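Side-chain contacts in cellulase (Bacteroides salanitronis, PDB 6WQY), which is a broad-specificity endoglucanase of glycoside hydrolase family 5, whose barrel-shaped domain, the part modelled here, probably cuts internal beta-1,4 links of cellulose: residues I27-G32 and A334-G339; E103-A108 and N165-E170; F235-D240 and N244-A249. All blocks are in the same frame, centred on the assembly; numbering follows the deposited sequence.

Interaction 1: I27-G32 and A334-G339; sequences IAVSLG and AAKDYG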
loop_
_atom_site.group_PDB
_atom_site.type_symbol
_atom_site.label_atom_id
_atom_site.label_comp_id
_atom_site.label_asym_id
_atom_site.label_seq_id
_atom_site.Cartn_x
_atom_site.Cartn_y
_atom_site.Cartn_z
ATOM N N ILE A 27 11.958 11.354 3.807
ATOM C CA ILE A 27 11.513 10.194 3.048
ATOM C C ILE A 27 10.110 10.436 2.513
ATOM O O ILE A 27 9.809 10.142 1.347
ATOM C CB ILE A 27 11.640 8.929 3.919
ATOM C CG1 ILE A 27 13.120 8.662 4.212
ATOM C CG2 ILE A 27 10.971 7.742 3.245
ATOM C CD1 ILE A 27 13.356 7.670 5.316
ATOM N N ALA A 28 9.243 11.017 3.339
ATOM C CA ALA A 28 7.887 11.319 2.901
ATOM C C ALA A 28 7.873 12.302 1.736
ATOM O O ALA A 28 7.087 12.130 0.798
ATOM C CB ALA A 28 7.046 11.849 4.062
ATOM N N VAL A 29 8.716 13.341 1.778
ATOM C CA VAL A 29 8.785 14.270 0.651
ATOM C C VAL A 29 9.129 13.530 -0.628
ATOM O O VAL A 29 8.546 13.789 -1.686
ATOM C CB VAL A 29 9.803 15.396 0.935
ATOM C CG1 VAL A 29 10.173 16.157 -0.353
ATOM C CG2 VAL A 29 9.260 16.356 1.979
ATOM N N SER A 30 10.086 12.603 -0.564
ATOM C CA SER A 30 10.517 11.924 -1.777
ATOM C C SER A 30 9.409 11.053 -2.353
ATOM O O SER A 30 9.381 10.816 -3.563
ATOM C CB SER A 30 11.781 11.100 -1.523
ATOM O OG SER A 30 11.516 9.869 -0.867
ATOM N N LEU A 31 8.503 10.544 -1.508
ATOM C CA LEU A 31 7.397 9.701 -1.958
ATOM C C LEU A 31 6.181 10.504 -2.410
ATOM O O LEU A 31 5.366 9.979 -3.179
ATOM C CB LEU A 31 7.020 8.698 -0.866
ATOM C CG LEU A 31 8.005 7.532 -0.750
ATOM C CD1 LEU A 31 7.994 6.925 0.639
ATOM C CD2 LEU A 31 7.727 6.477 -1.812
ATOM N N GLY A 32 6.035 11.742 -1.954
ATOM C CA GLY A 32 5.008 12.631 -2.489
ATOM C C GLY A 32 3.594 12.102 -2.358
ATOM O O GLY A 32 3.151 11.688 -1.278
ATOM N N ALA A 334 -3.751 16.033 6.234
ATOM C CA ALA A 334 -3.363 15.448 7.507
ATOM C C ALA A 334 -2.201 14.485 7.328
ATOM O O ALA A 334 -1.275 14.459 8.154
ATOM C CB ALA A 334 -4.556 14.763 8.158
ATOM N N ALA A 335 -2.216 13.686 6.262
ATOM C CA ALA A 335 -1.091 12.796 6.005
ATOM C C ALA A 335 0.208 13.591 5.911
ATOM O O ALA A 335 1.220 13.242 6.538
ATOM C CB ALA A 335 -1.347 12.002 4.724
ATOM N N LYS A 336 0.200 14.676 5.139
ATOM C CA LYS A 336 1.381 15.528 5.041
ATOM C C LYS A 336 1.782 16.061 6.411
ATOM O O LYS A 336 2.963 16.030 6.788
ATOM C CB LYS A 336 1.099 16.673 4.068
ATOM C CG LYS A 336 2.227 17.675 3.919
ATOM C CD LYS A 336 3.467 17.050 3.332
ATOM C CE LYS A 336 4.522 18.100 3.020
ATOM N NZ LYS A 336 5.785 17.451 2.589
ATOM N N ASP A 337 0.811 16.578 7.166
ATOM C CA ASP A 337 1.112 17.179 8.462
ATOM C C ASP A 337 1.672 16.177 9.465
ATOM O O ASP A 337 2.407 16.570 10.383
ATOM C CB ASP A 337 -0.147 17.813 9.048
ATOM C CG ASP A 337 -0.582 19.067 8.318
ATOM O OD1 ASP A 337 0.222 19.650 7.560
ATOM O OD2 ASP A 337 -1.743 19.479 8.530
ATOM N N TYR A 338 1.301 14.904 9.355
ATOM C CA TYR A 338 1.693 13.877 10.317
ATOM C C TYR A 338 2.789 12.965 9.780
ATOM O O TYR A 338 3.099 11.943 10.411
ATOM C CB TYR A 338 0.475 13.077 10.786
ATOM C CG TYR A 338 -0.405 13.860 11.730
ATOM C CD1 TYR A 338 -0.178 13.839 13.095
ATOM C CD2 TYR A 338 -1.453 14.658 11.256
ATOM C CE1 TYR A 338 -0.969 14.572 13.972
ATOM C CE2 TYR A 338 -2.247 15.387 12.123
ATOM C CZ TYR A 338 -2.002 15.342 13.481
ATOM O OH TYR A 338 -2.799 16.074 14.339
ATOM N N GLY A 339 3.360 13.277 8.618
ATOM C CA GLY A 339 4.601 12.655 8.190
ATOM C C GLY A 339 4.511 11.431 7.317
ATOM O O GLY A 339 5.510 10.712 7.193
#

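Interaction 2: E103-A108 and N165-E170; sequences EVVGYA and NFLVFE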
loop_
_atom_site.group_PDB
_atom_site.type_symbol
_atom_site.label_atom_id
_atom_site.label_comp_id
_atom_site.label_asym_id
_atom_site.label_seq_id
_atom_site.Cartn_x
_atom_site.Cartn_y
_atom_site.Cartn_z
ATOM N N GLU A 103 7.669 -5.456 -16.328
ATOM C CA GLU A 103 7.154 -4.509 -17.315
ATOM C C GLU A 103 6.471 -3.333 -16.627
ATOM O O GLU A 103 6.680 -2.173 -16.992
ATOM C CB GLU A 103 6.170 -5.195 -18.262
ATOM C CG GLU A 103 6.821 -6.139 -19.240
ATOM C CD GLU A 103 5.846 -6.859 -20.148
ATOM O OE1 GLU A 103 4.612 -6.711 -20.000
ATOM O OE2 GLU A 103 6.328 -7.613 -21.034
ATOM N N VAL A 104 5.632 -3.622 -15.643
ATOM C CA VAL A 104 4.873 -2.577 -14.971
ATOM C C VAL A 104 5.799 -1.702 -14.132
ATOM O O VAL A 104 5.678 -0.472 -14.155
ATOM C CB VAL A 104 3.713 -3.197 -14.171
ATOM C CG1 VAL A 104 2.931 -2.116 -13.443
ATOM C CG2 VAL A 104 2.788 -3.965 -15.105
ATOM N N VAL A 105 6.753 -2.306 -13.418
ATOM C CA VAL A 105 7.797 -1.526 -12.750
ATOM C C VAL A 105 8.503 -0.616 -13.742
ATOM O O VAL A 105 8.783 0.554 -13.453
ATOM C CB VAL A 105 8.788 -2.468 -12.039
ATOM C CG1 VAL A 105 10.031 -1.714 -11.604
ATOM C CG2 VAL A 105 8.128 -3.135 -10.848
ATOM N N GLY A 106 8.804 -1.139 -14.929
ATOM C CA GLY A 106 9.478 -0.349 -15.944
ATOM C C GLY A 106 8.658 0.803 -16.466
ATOM O O GLY A 106 9.214 1.852 -16.808
ATOM N N TYR A 107 7.332 0.646 -16.524
ATOM C CA TYR A 107 6.492 1.772 -16.910
ATOM C C TYR A 107 6.646 2.902 -15.903
ATOM O O TYR A 107 6.748 4.074 -16.272
ATOM C CB TYR A 107 5.014 1.378 -16.936
ATOM C CG TYR A 107 4.579 0.291 -17.882
ATOM C CD1 TYR A 107 5.269 -0.010 -19.048
ATOM C CD2 TYR A 107 3.447 -0.450 -17.590
ATOM C CE1 TYR A 107 4.827 -1.027 -19.897
ATOM C CE2 TYR A 107 3.002 -1.444 -18.419
ATOM C CZ TYR A 107 3.690 -1.744 -19.563
ATOM O OH TYR A 107 3.223 -2.768 -20.375
ATOM N N ALA A 108 6.635 2.565 -14.612
ATOM C CA ALA A 108 6.805 3.583 -13.583
ATOM C C ALA A 108 8.173 4.234 -13.694
ATOM O O ALA A 108 8.295 5.464 -13.637
ATOM C CB ALA A 108 6.624 2.957 -12.202
ATOM N N ASN A 165 16.806 3.193 -6.150
ATOM C CA ASN A 165 15.913 3.359 -5.015
ATOM C C ASN A 165 14.584 4.018 -5.372
ATOM O O ASN A 165 13.775 4.256 -4.460
ATOM C CB ASN A 165 16.615 4.072 -3.859
ATOM C CG ASN A 165 17.437 3.112 -3.002
ATOM O OD1 ASN A 165 17.443 1.892 -3.229
ATOM N ND2 ASN A 165 18.104 3.651 -1.985
ATOM N N PHE A 166 14.272 4.223 -6.658
ATOM C CA PHE A 166 12.882 4.493 -7.021
ATOM C C PHE A 166 11.992 3.318 -6.639
ATOM O O PHE A 166 10.781 3.499 -6.452
ATOM C CB PHE A 166 12.720 4.810 -8.519
ATOM C CG PHE A 166 12.639 3.598 -9.412
ATOM C CD1 PHE A 166 13.782 2.971 -9.874
ATOM C CD2 PHE A 166 11.405 3.073 -9.781
ATOM C CE1 PHE A 166 13.711 1.851 -10.671
ATOM C CE2 PHE A 166 11.333 1.948 -10.569
ATOM C CZ PHE A 166 12.493 1.333 -11.020
ATOM N N LEU A 167 12.560 2.105 -6.571
ATOM C CA LEU A 167 11.795 0.878 -6.384
ATOM C C LEU A 167 11.888 0.426 -4.936
ATOM O O LEU A 167 12.986 0.224 -4.395
ATOM C CB LEU A 167 12.308 -0.204 -7.325
ATOM C CG LEU A 167 11.600 -1.557 -7.210
ATOM C CD1 LEU A 167 10.107 -1.473 -7.517
ATOM C CD2 LEU A 167 12.280 -2.555 -8.157
ATOM N N VAL A 168 10.709 0.258 -4.335
ATOM C CA VAL A 168 10.512 -0.190 -2.959
ATOM C C VAL A 168 9.884 -1.579 -2.986
ATOM O O VAL A 168 9.010 -1.853 -3.814
ATOM C CB VAL A 168 9.551 0.791 -2.253
ATOM C CG1 VAL A 168 9.152 0.314 -0.861
ATOM C CG2 VAL A 168 10.136 2.187 -2.196
ATOM N N PHE A 169 10.313 -2.450 -2.068
ATOM C CA PHE A 169 9.644 -3.732 -1.850
ATOM C C PHE A 169 8.839 -3.646 -0.549
ATOM O O PHE A 169 9.394 -3.246 0.481
ATOM C CB PHE A 169 10.652 -4.883 -1.690
ATOM C CG PHE A 169 11.608 -5.083 -2.849
ATOM C CD1 PHE A 169 11.332 -4.685 -4.148
ATOM C CD2 PHE A 169 12.814 -5.716 -2.588
ATOM C CE1 PHE A 169 12.251 -4.910 -5.164
ATOM C CE2 PHE A 169 13.732 -5.939 -3.596
ATOM C CZ PHE A 169 13.453 -5.544 -4.888
ATOM N N GLU A 170 7.569 -4.062 -0.591
ATOM C CA GLU A 170 6.680 -4.129 0.572
ATOM C C GLU A 170 6.391 -5.603 0.851
ATOM O O GLU A 170 5.912 -6.317 -0.026
ATOM C CB GLU A 170 5.396 -3.364 0.260
ATOM C CG GLU A 170 4.309 -3.486 1.300
ATOM C CD GLU A 170 3.022 -2.854 0.818
ATOM O OE1 GLU A 170 2.957 -1.583 0.755
ATOM O OE2 GLU A 170 2.085 -3.598 0.467
#

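Interaction 3: F235-D240 and N244-A249; sequences FVLPQD and NRLMVA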
loop_
_atom_site.group_PDB
_atom_site.type_symbol
_atom_site.label_atom_id
_atom_site.label_comp_id
_atom_site.label_asym_id
_atom_site.label_seq_id
_atom_site.Cartn_x
_atom_site.Cartn_y
_atom_site.Cartn_z
ATOM N N PHE A 235 3.460 -3.742 16.462
ATOM C CA PHE A 235 4.523 -3.836 15.465
ATOM C C PHE A 235 5.885 -3.665 16.126
ATOM O O PHE A 235 6.059 -2.823 17.010
ATOM C CB PHE A 235 4.299 -2.745 14.410
ATOM C CG PHE A 235 5.410 -2.603 13.407
ATOM C CD1 PHE A 235 6.476 -1.782 13.676
ATOM C CD2 PHE A 235 5.354 -3.234 12.171
ATOM C CE1 PHE A 235 7.500 -1.617 12.765
ATOM C CE2 PHE A 235 6.364 -3.069 11.250
ATOM C CZ PHE A 235 7.446 -2.265 11.547
ATOM N N VAL A 236 6.856 -4.449 15.666
ATOM C CA VAL A 236 8.248 -4.329 16.079
ATOM C C VAL A 236 9.084 -4.113 14.825
ATOM O O VAL A 236 9.023 -4.913 13.891
ATOM C CB VAL A 236 8.729 -5.578 16.845
ATOM C CG1 VAL A 236 10.229 -5.464 17.146
ATOM C CG2 VAL A 236 7.926 -5.773 18.124
ATOM N N LEU A 237 9.859 -3.050 14.800
ATOM C CA LEU A 237 10.689 -2.769 13.633
ATOM C C LEU A 237 11.744 -3.855 13.485
ATOM O O LEU A 237 12.457 -4.140 14.445
ATOM C CB LEU A 237 11.369 -1.417 13.811
ATOM C CG LEU A 237 12.020 -0.829 12.562
ATOM C CD1 LEU A 237 10.989 -0.454 11.518
ATOM C CD2 LEU A 237 12.873 0.387 12.940
ATOM N N PRO A 238 11.880 -4.473 12.311
ATOM C CA PRO A 238 12.921 -5.487 12.136
ATOM C C PRO A 238 14.305 -4.897 12.322
ATOM O O PRO A 238 14.529 -3.697 12.095
ATOM C CB PRO A 238 12.738 -5.947 10.685
ATOM C CG PRO A 238 11.290 -5.688 10.406
ATOM C CD PRO A 238 10.979 -4.405 11.139
ATOM N N GLN A 239 15.243 -5.764 12.701
ATOM C CA GLN A 239 16.657 -5.423 12.633
ATOM C C GLN A 239 17.095 -5.341 11.178
ATOM O O GLN A 239 16.578 -6.044 10.310
ATOM C CB GLN A 239 17.472 -6.506 13.330
ATOM C CG GLN A 239 17.116 -6.706 14.788
ATOM C CD GLN A 239 17.308 -5.452 15.610
ATOM O OE1 GLN A 239 18.422 -4.938 15.732
ATOM N NE2 GLN A 239 16.221 -4.948 16.179
ATOM N N ASP A 240 18.053 -4.465 10.901
ATOM C CA ASP A 240 18.511 -4.240 9.538
ATOM C C ASP A 240 20.008 -3.980 9.553
ATOM O O ASP A 240 20.595 -3.658 10.587
ATOM C CB ASP A 240 17.727 -3.077 8.908
ATOM C CG ASP A 240 17.676 -3.126 7.389
ATOM O OD1 ASP A 240 18.339 -3.999 6.772
ATOM O OD2 ASP A 240 16.957 -2.271 6.828
ATOM N N ASN A 244 17.567 3.412 8.619
ATOM C CA ASN A 244 16.588 4.304 7.990
ATOM C C ASN A 244 16.114 3.830 6.624
ATOM O O ASN A 244 15.817 4.659 5.757
ATOM C CB ASN A 244 17.149 5.728 7.878
ATOM C CG ASN A 244 17.684 6.223 9.170
ATOM O OD1 ASN A 244 17.033 6.029 10.198
ATOM N ND2 ASN A 244 18.867 6.829 9.151
ATOM N N ARG A 245 15.996 2.516 6.435
ATOM C CA ARG A 245 15.526 1.981 5.166
ATOM C C ARG A 245 14.328 1.061 5.338
ATOM O O ARG A 245 13.982 0.340 4.392
ATOM C CB ARG A 245 16.640 1.269 4.397
ATOM C CG ARG A 245 17.755 2.191 3.908
ATOM C CD ARG A 245 17.275 3.141 2.830
ATOM N NE ARG A 245 18.328 4.042 2.381
ATOM C CZ ARG A 245 18.638 5.187 2.982
ATOM N NH1 ARG A 245 17.976 5.583 4.072
ATOM N NH2 ARG A 245 19.613 5.947 2.503
ATOM N N LEU A 246 13.680 1.072 6.501
ATOM C CA LEU A 246 12.455 0.324 6.736
ATOM C C LEU A 246 11.338 1.300 7.067
ATOM O O LEU A 246 11.483 2.142 7.960
ATOM C CB LEU A 246 12.598 -0.675 7.879
ATOM C CG LEU A 246 13.676 -1.730 7.699
ATOM C CD1 LEU A 246 13.670 -2.665 8.902
ATOM C CD2 LEU A 246 13.541 -2.508 6.406
ATOM N N MET A 247 10.217 1.171 6.355
ATOM C CA MET A 247 9.073 2.064 6.505
ATOM C C MET A 247 7.861 1.259 6.951
ATOM O O MET A 247 7.582 0.198 6.379
ATOM C CB MET A 247 8.749 2.778 5.178
ATOM C CG MET A 247 9.957 3.381 4.472
ATOM S SD MET A 247 9.568 4.310 2.996
ATOM C CE MET A 247 8.956 3.011 1.933
ATOM N N VAL A 248 7.151 1.748 7.961
ATOM C CA VAL A 248 5.954 1.073 8.460
ATOM C C VAL A 248 4.787 1.374 7.533
ATOM O O VAL A 248 4.450 2.537 7.293
ATOM C CB VAL A 248 5.631 1.531 9.884
ATOM C CG1 VAL A 248 4.445 0.767 10.448
ATOM C CG2 VAL A 248 6.852 1.381 10.794
ATOM N N ALA A 249 4.143 0.328 7.031
ATOM C CA ALA A 249 3.000 0.459 6.139
ATOM C C ALA A 249 1.702 0.311 6.918
ATOM O O ALA A 249 1.527 -0.675 7.631
ATOM C CB ALA A 249 3.057 -0.631 5.064
HETATM O O HOH W 1 16.879 0.168 7.959
#

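Interaction 1: I27-G32 and A334-G339
The methyl of A28 lies against the carbonyl of G339, with A28 CB 3.7 Å from G339 O and the carbonyl carbon just behind. The CA atoms of A28 and G339, the nearest pair across the contact, are 6.4 Å apart. Next to it, V29 and K336 make the second touch, their side chains crossing at a slant: V29 CG2 sits 3.7 Å from K336 NZ. The lysine sets out with CG anti to its backbone N (chi1 177°), bends at chi2 (64°) and then runs extended, which swings the ammonium over to the valine.

G339 is the C-prime residue of the Schellman motif that ends helix 318-337; its positive phi suits glycine. In helix 24-31, I27 O receives two donors, L31 N and S30 OG, and the serine hydroxyl is also bonded to S20 N. A334 and Y338 rest on helix 284-299.

The two helix ends therefore meet through one methyl on a carbonyl and one methyl beside an ammonium, with no hydrogen bond or salt bridge between them. V29 and K336 lie at the more open side of the contact, and only 110 Å² is buried, counting both segments. Two van der Waals touches of methyls against polar groups give little to set the direction in which the helices meet.

Interaction 2: E103-A108 and N165-E170
V105 of helix 95-110 faces L167, the first residue of strand 167-170, with 7.9 Å between their CA atoms, so the space between the two backbones is filled mainly by side chains. V105 points toward the strand segment and does the bridging with one methyl. CG1 stands anti to the backbone N (chi1 168°) and meets two partners: F166 CZ at 4.0 Å and L167 CD1 at 4.1 Å.

The phenylalanine is met at its rim. V105 CG1 lies near the ring plane, by the CE2-CZ edge, and the two side chains slant across one another; V105 O also comes near CE2. One face of the same ring is taken by its own neighbour, since L167 CB sits over the ring centre, 3.9 Å above the plane. F166 adopts the crowded first torsion (chi1 83°), with CG between its backbone N and carbonyl carbon, and this brings the ring back beside L167 so that both residues offer carbon to the same valine methyl. All three side chains are buried and apolar, and no hydrogen bond passes between the segments.

Strand 114-118 runs next to this contact: V105 also packs on I117, F166 touches N114, and the backbones of F166 and V168 bond to A115. V104 and A108 of the helix also touch F64 of helix 61-70. Farther up the strand, F169 packs on F203 and V207 of helix 191-209, while E170 forms a salt bridge with R76 and hydrogen bonds with N118 and Y306. The valine thus joins the outer helical layer to two adjacent strands of the barrel, 114-118 and 167-170.

Interaction 3: F235-D240 and N244-A249
L246 meets three residues of the incoming loop. Its CD1 lies 3.5 Å from P238 O and also touches the proline ring and D240 CB. L246 CB packs on L237 CD1, and L246 CG sits 3.4 Å from D240 OD2. Two residues on, V248 meets F235: V248 CG1 stands over the centre of the phenyl face, 4.3 Å from the centroid and only 5° off the ring normal, a CH-pi contact, while V248 CG2 reaches F235 CE1. L237 CD1 lies at the edge of that ring, in its plane, so leucine and valine pack on different sides of it.

Replacing L246 with an alanine would probably leave P238 and D240 without the leucine branches they pack on and open a gap between loop and strand. V204 of helix 191-209 and L219 of strand 219-222 are further neighbours of this leucine.

The aspartate is fixed by polar partners. With CG anti to the backbone N (chi1 -155°), the carboxylate ends beside L246, where a water donates to D240 OD2 at 2.7 Å and accepts from R245 N at 2.9 Å. OD2 also forms a salt bridge with R208 of helix 191-209. R245 turns its guanidinium away, to N244 O and to E22. The loop itself is held by helix 191-209, where Q201 accepts the N-H of Q239 and N197 that of V236.

The touching parts run in nearly opposite directions, 172° apart, yet share no direct backbone bond. This is the return connection of a beta-alpha-beta unit: the chain leaves helix 228-234 at F235 and turns back into strand 246-251, as is characteristic of the (beta/alpha)8, or TIM, barrel.

M247, on the strand of interaction 3, bridges to both others. Its sulfur packs on interaction 1, with I27 CG2 3.7 Å from M247 SD, and its methyl on interaction 2, with V168 CG1 3.9 Å from M247 CE. Interactions 1 and 3 have centres about 17 Å apart, and interactions 2 and 3 about 20 Å. Interactions 1 and 2 do not touch, their nearest atoms being about 5 Å apart. E95, seen to bind magnesium, begins the helix that carries 103-108, but none of the contacts reaches it. In TIM barrels the active site lies at the C-terminal strand ends; interactions 2 and 3 engage the starts of strands 167-170 and 246-251, so they probably lie toward the other end.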